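Local coordinates for putative exported protein (Burkholderia pseudomallei, PDB 4JGB) that is of unproven function but has a Rossmann-type fold, probably binds NAD(P), and may be an oxidoreductase acting on CH-NH donors, at residues T166-D179 against Q201-Y213. Sequence-based numbering, arbitrary orientation.
Sequences TGRFRTGAGRLIVD and QGRFIRQAATAAY
The antiparallel edge of a Rossmann-type sheet is built here, where the short outermost strand 170-172 runs against the C-terminal strand 207-212. Arg-170 pairs with Ala-212 and Gly-172 with Thr-210, each through two backbone hydrogen bonds; Arg-170 N reaches Ala-212 O at 2.8 Å. Past the pairing, Gly-172 O also accepts from Gly-174 N across the inverse gamma turn at Ala-173, which leads the chain back along the face that carries Thr-210 and Ala-212.

Arg-170 holds the terminal carboxylate. Its side chain bends at chi3 (-79°), bringing the guanidinium side-on to Tyr-213: Arg-170 NE forms a salt bridge with Tyr-213 OXT at 2.8 Å, and Arg-170 NH2 donates to Tyr-213 O at 3.0 Å, on a lone pair in the carboxylate plane. NH2 also donates to Val-178 O from above that carbonyl's plane, while Ile-177 CG2 sits over the centre of one guanidinium face. The Tyr-213 ring meets Arg-168 O edge-on, and its OH is hydrogen-bonded to Asp-190. Ile-177 CD1 packs on Thr-210 CG2 at 3.6 Å, the two side chains running in opposite directions, and Thr-210 OG1 is hydrogen-bonded to Ser-155 O.

On the opposite face, with Thr-171 and Ala-211, Arg-203 NH1 donates a nearly straight hydrogen bond (2.9 Å, 174°) to Thr-171 OG1 within the guanidinium plane. A water joins Arg-203 NH2 to Thr-171 O, a second link to the same residue. Phe-204 CE1 packs against Gly-172 C at 3.5 Å, and Phe-169 CD1 rests on Ala-211 CB, with helix 188-201 behind.

Strand 207-212 thus has parallel strand 150-155 on one side and antiparallel strand 170-172 on the other, so the otherwise parallel Rossmann-type sheet ends in an antiparallel pair.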
loop_
_atom_site.group_PDB
_atom_site.type_symbol
_atom_site.label_atom_id
_atom_site.label_comp_id
_atom_site.label_asym_id
_atom_site.label_seq_id
_atom_site.Cartn_x
_atom_site.Cartn_y
_atom_site.Cartn_z
ATOM N N THR A 166 8.528 15.213 -7.301
ATOM C CA THR A 166 9.635 16.053 -6.791
ATOM C C THR A 166 10.719 15.237 -6.082
ATOM O O THR A 166 11.899 15.651 -6.015
ATOM C CB THR A 166 9.146 17.100 -5.778
ATOM O OG1 THR A 166 8.832 16.448 -4.545
ATOM C CG2 THR A 166 7.915 17.889 -6.314
ATOM N N GLY A 167 10.295 14.116 -5.490
ATOM C CA GLY A 167 11.190 13.275 -4.692
ATOM C C GLY A 167 11.507 13.901 -3.345
ATOM O O GLY A 167 12.413 13.427 -2.644
ATOM N N ARG A 168 10.761 14.957 -2.995
ATOM C CA ARG A 168 10.924 15.686 -1.733
ATOM C C ARG A 168 9.630 15.666 -0.903
ATOM O O ARG A 168 8.623 16.260 -1.278
ATOM C CB ARG A 168 11.394 17.128 -1.983
ATOM C CG ARG A 168 12.779 17.222 -2.640
ATOM C CD ARG A 168 13.273 18.658 -2.847
ATOM N NE ARG A 168 12.304 19.496 -3.565
ATOM C CZ ARG A 168 12.263 19.675 -4.896
ATOM N NH1 ARG A 168 13.151 19.084 -5.695
ATOM N NH2 ARG A 168 11.332 20.469 -5.441
ATOM N N PHE A 169 9.682 14.976 0.221
ATOM C CA PHE A 169 8.506 14.740 1.053
ATOM C C PHE A 169 9.007 14.190 2.385
ATOM O O PHE A 169 10.159 13.659 2.482
ATOM C CB PHE A 169 7.533 13.734 0.368
ATOM C CG PHE A 169 8.211 12.465 -0.123
ATOM C CD1 PHE A 169 8.458 11.426 0.740
ATOM C CD2 PHE A 169 8.659 12.360 -1.453
ATOM C CE1 PHE A 169 9.123 10.275 0.300
ATOM C CE2 PHE A 169 9.320 11.227 -1.892
ATOM C CZ PHE A 169 9.555 10.184 -1.009
ATOM N N ARG A 170 8.169 14.307 3.416
ATOM C CA ARG A 170 8.471 13.714 4.714
ATOM C C ARG A 170 7.822 12.333 4.813
ATOM O O ARG A 170 6.796 12.071 4.167
ATOM C CB ARG A 170 7.970 14.615 5.839
ATOM C CG ARG A 170 8.678 15.985 5.852
ATOM C CD ARG A 170 8.124 16.859 6.965
ATOM N NE ARG A 170 6.844 17.491 6.642
ATOM C CZ ARG A 170 6.099 18.160 7.517
ATOM N NH1 ARG A 170 6.482 18.264 8.794
ATOM N NH2 ARG A 170 4.968 18.720 7.122
ATOM N N THR A 171 8.395 11.491 5.676
ATOM C CA THR A 171 7.912 10.154 5.964
ATOM C C THR A 171 8.033 9.903 7.470
ATOM O O THR A 171 8.833 10.552 8.148
ATOM C CB THR A 171 8.781 9.081 5.274
ATOM O OG1 THR A 171 10.146 9.302 5.626
ATOM C CG2 THR A 171 8.632 9.144 3.768
ATOM N N GLY A 172 7.242 8.947 7.970
ATOM C CA GLY A 172 7.217 8.567 9.385
ATOM C C GLY A 172 6.344 7.341 9.612
ATOM O O GLY A 172 5.663 6.869 8.691
ATOM N N ALA A 173 6.344 6.818 10.833
ATOM C CA ALA A 173 5.709 5.521 11.089
ATOM C C ALA A 173 4.197 5.665 11.367
ATOM O O ALA A 173 3.734 5.440 12.479
ATOM C CB ALA A 173 6.431 4.804 12.236
ATOM N N GLY A 174 3.452 6.106 10.366
ATOM C CA GLY A 174 1.995 6.181 10.450
ATOM C C GLY A 174 1.299 7.229 11.326
ATOM O O GLY A 174 0.087 7.086 11.631
ATOM N N ARG A 175 2.029 8.263 11.743
ATOM C CA ARG A 175 1.403 9.434 12.379
ATOM C C ARG A 175 1.071 10.506 11.338
ATOM O O ARG A 175 1.707 10.564 10.284
ATOM C CB ARG A 175 2.310 9.979 13.503
ATOM C CG ARG A 175 2.482 8.934 14.603
ATOM C CD ARG A 175 3.772 9.028 15.410
ATOM N NE ARG A 175 3.735 8.051 16.512
ATOM C CZ ARG A 175 4.149 6.777 16.451
ATOM N NH1 ARG A 175 4.700 6.277 15.352
ATOM N NH2 ARG A 175 4.043 5.998 17.523
ATOM N N LEU A 176 0.064 11.327 11.617
ATOM C CA LEU A 176 -0.313 12.417 10.719
ATOM C C LEU A 176 0.876 13.360 10.527
ATOM O O LEU A 176 1.553 13.682 11.492
ATOM C CB LEU A 176 -1.465 13.240 11.339
ATOM C CG LEU A 176 -2.108 14.286 10.411
ATOM C CD1 LEU A 176 -2.669 13.623 9.170
ATOM C CD2 LEU A 176 -3.193 15.081 11.108
ATOM N N ILE A 177 1.121 13.762 9.284
ATOM C CA ILE A 177 2.155 14.745 8.922
ATOM C C ILE A 177 1.426 15.914 8.238
ATOM O O ILE A 177 0.780 15.726 7.190
ATOM C CB ILE A 177 3.239 14.141 7.979
ATOM C CG1 ILE A 177 4.033 13.034 8.696
ATOM C CG2 ILE A 177 4.183 15.237 7.475
ATOM C CD1 ILE A 177 4.803 12.074 7.808
ATOM N N VAL A 178 1.475 17.102 8.838
ATOM C CA VAL A 178 0.801 18.249 8.209
ATOM C C VAL A 178 1.790 19.376 7.952
ATOM O O VAL A 178 2.741 19.528 8.728
ATOM C CB VAL A 178 -0.398 18.765 9.039
ATOM C CG1 VAL A 178 -1.484 17.696 9.146
ATOM C CG2 VAL A 178 0.022 19.261 10.432
ATOM N N ASP A 179 1.580 20.141 6.879
ATOM C CA ASP A 179 2.354 21.373 6.659
ATOM C C ASP A 179 1.938 22.512 7.614
ATOM O O ASP A 179 1.083 22.327 8.491
ATOM C CB ASP A 179 2.346 21.829 5.182
ATOM C CG ASP A 179 0.974 22.176 4.665
ATOM O OD1 ASP A 179 0.088 22.565 5.470
ATOM O OD2 ASP A 179 0.779 22.050 3.434
ATOM N N GLN A 201 14.200 -0.179 1.118
ATOM C CA GLN A 201 14.922 0.212 2.348
ATOM C C GLN A 201 14.480 -0.465 3.629
ATOM O O GLN A 201 15.255 -0.566 4.582
ATOM C CB GLN A 201 14.809 1.735 2.568
ATOM C CG GLN A 201 15.362 2.517 1.396
ATOM C CD GLN A 201 14.919 3.953 1.367
ATOM O OE1 GLN A 201 14.062 4.379 2.144
ATOM N NE2 GLN A 201 15.527 4.731 0.475
ATOM N N GLY A 202 13.231 -0.895 3.684
ATOM C CA GLY A 202 12.713 -1.490 4.909
ATOM C C GLY A 202 12.897 -0.626 6.161
ATOM O O GLY A 202 13.400 -1.101 7.194
ATOM N N ARG A 203 12.480 0.637 6.081
ATOM C CA ARG A 203 12.550 1.511 7.246
ATOM C C ARG A 203 11.380 1.260 8.218
ATOM O O ARG A 203 11.480 1.596 9.404
ATOM C CB ARG A 203 12.620 2.993 6.851
ATOM C CG ARG A 203 13.996 3.477 6.377
ATOM C CD ARG A 203 13.898 4.872 5.766
ATOM N NE ARG A 203 13.604 5.847 6.803
ATOM C CZ ARG A 203 12.748 6.855 6.703
ATOM N NH1 ARG A 203 12.068 7.097 5.562
ATOM N NH2 ARG A 203 12.582 7.647 7.760
ATOM N N PHE A 204 10.325 0.598 7.741
ATOM C CA PHE A 204 9.056 0.514 8.472
ATOM C C PHE A 204 8.544 -0.922 8.476
ATOM O O PHE A 204 7.408 -1.172 8.080
ATOM C CB PHE A 204 8.016 1.457 7.811
ATOM C CG PHE A 204 8.428 2.913 7.809
ATOM C CD1 PHE A 204 8.425 3.651 8.997
ATOM C CD2 PHE A 204 8.811 3.545 6.638
ATOM C CE1 PHE A 204 8.818 4.988 9.021
ATOM C CE2 PHE A 204 9.213 4.883 6.657
ATOM C CZ PHE A 204 9.208 5.611 7.844
ATOM N N ILE A 205 9.411 -1.857 8.881
ATOM C CA ILE A 205 9.101 -3.291 8.920
ATOM C C ILE A 205 8.152 -3.553 10.072
ATOM O O ILE A 205 8.408 -3.142 11.206
ATOM C CB ILE A 205 10.387 -4.155 9.076
ATOM C CG1 ILE A 205 11.349 -3.907 7.899
ATOM C CG2 ILE A 205 10.067 -5.656 9.226
ATOM C CD1 ILE A 205 10.814 -4.296 6.539
ATOM N N ARG A 206 7.044 -4.208 9.751
ATOM C CA ARG A 206 5.946 -4.449 10.678
ATOM C C ARG A 206 5.419 -3.174 11.340
ATOM O O ARG A 206 5.014 -3.191 12.481
ATOM C CB ARG A 206 6.310 -5.547 11.694
ATOM C CG ARG A 206 6.309 -6.934 11.057
ATOM C CD ARG A 206 6.664 -8.012 12.081
ATOM N NE ARG A 206 8.064 -7.896 12.494
ATOM C CZ ARG A 206 9.101 -8.309 11.769
ATOM N NH1 ARG A 206 8.914 -8.848 10.561
ATOM N NH2 ARG A 206 10.341 -8.152 12.231
ATOM N N GLN A 207 5.420 -2.071 10.588
ATOM C CA GLN A 207 4.954 -0.786 11.093
ATOM C C GLN A 207 4.044 -0.181 10.049
ATOM O O GLN A 207 4.120 -0.529 8.855
ATOM C CB GLN A 207 6.141 0.169 11.372
ATOM C CG GLN A 207 7.084 -0.288 12.489
ATOM C CD GLN A 207 8.261 0.665 12.748
ATOM O OE1 GLN A 207 8.627 1.453 11.900
ATOM N NE2 GLN A 207 8.862 0.569 13.948
ATOM N N ALA A 208 3.171 0.710 10.505
ATOM C CA ALA A 208 2.503 1.658 9.607
ATOM C C ALA A 208 3.564 2.633 9.137
ATOM O O ALA A 208 4.601 2.832 9.817
ATOM C CB ALA A 208 1.384 2.399 10.348
ATOM N N ALA A 209 3.308 3.236 7.978
ATOM C CA ALA A 209 4.215 4.171 7.337
ATOM C C ALA A 209 3.349 5.127 6.564
ATOM O O ALA A 209 2.289 4.729 6.080
ATOM C CB ALA A 209 5.109 3.416 6.348
ATOM N N THR A 210 3.827 6.341 6.362
ATOM C CA THR A 210 3.094 7.343 5.579
ATOM C C THR A 210 4.074 8.393 5.045
ATOM O O THR A 210 5.197 8.517 5.564
ATOM C CB THR A 210 2.049 8.059 6.451
ATOM O OG1 THR A 210 1.069 8.670 5.621
ATOM C CG2 THR A 210 2.716 9.128 7.378
ATOM N N ALA A 211 3.641 9.139 4.031
ATOM C CA ALA A 211 4.439 10.205 3.409
ATOM C C ALA A 211 3.538 11.422 3.176
ATOM O O ALA A 211 2.322 11.287 2.961
ATOM C CB ALA A 211 5.048 9.737 2.096
ATOM N N ALA A 212 4.103 12.616 3.258
ATOM C CA ALA A 212 3.328 13.836 2.986
ATOM C C ALA A 212 4.308 14.956 2.918
ATOM O O ALA A 212 5.392 14.787 3.445
ATOM C CB ALA A 212 2.312 14.097 4.105
ATOM N N TYR A 213 3.958 16.085 2.278
ATOM C CA TYR A 213 4.891 17.228 2.262
ATOM C C TYR A 213 5.032 17.808 3.669
ATOM O O TYR A 213 4.037 17.873 4.412
ATOM C CB TYR A 213 4.497 18.299 1.231
ATOM C CG TYR A 213 4.410 17.670 -0.122
ATOM C CD1 TYR A 213 5.557 17.136 -0.733
ATOM C CD2 TYR A 213 3.191 17.542 -0.770
ATOM C CE1 TYR A 213 5.487 16.502 -1.951
ATOM C CE2 TYR A 213 3.105 16.923 -1.998
ATOM C CZ TYR A 213 4.236 16.402 -2.578
ATOM O OH TYR A 213 4.117 15.791 -3.774
ATOM O OXT TYR A 213 6.125 18.213 4.077
HETATM O O HOH W 1 11.532 9.969 8.684
#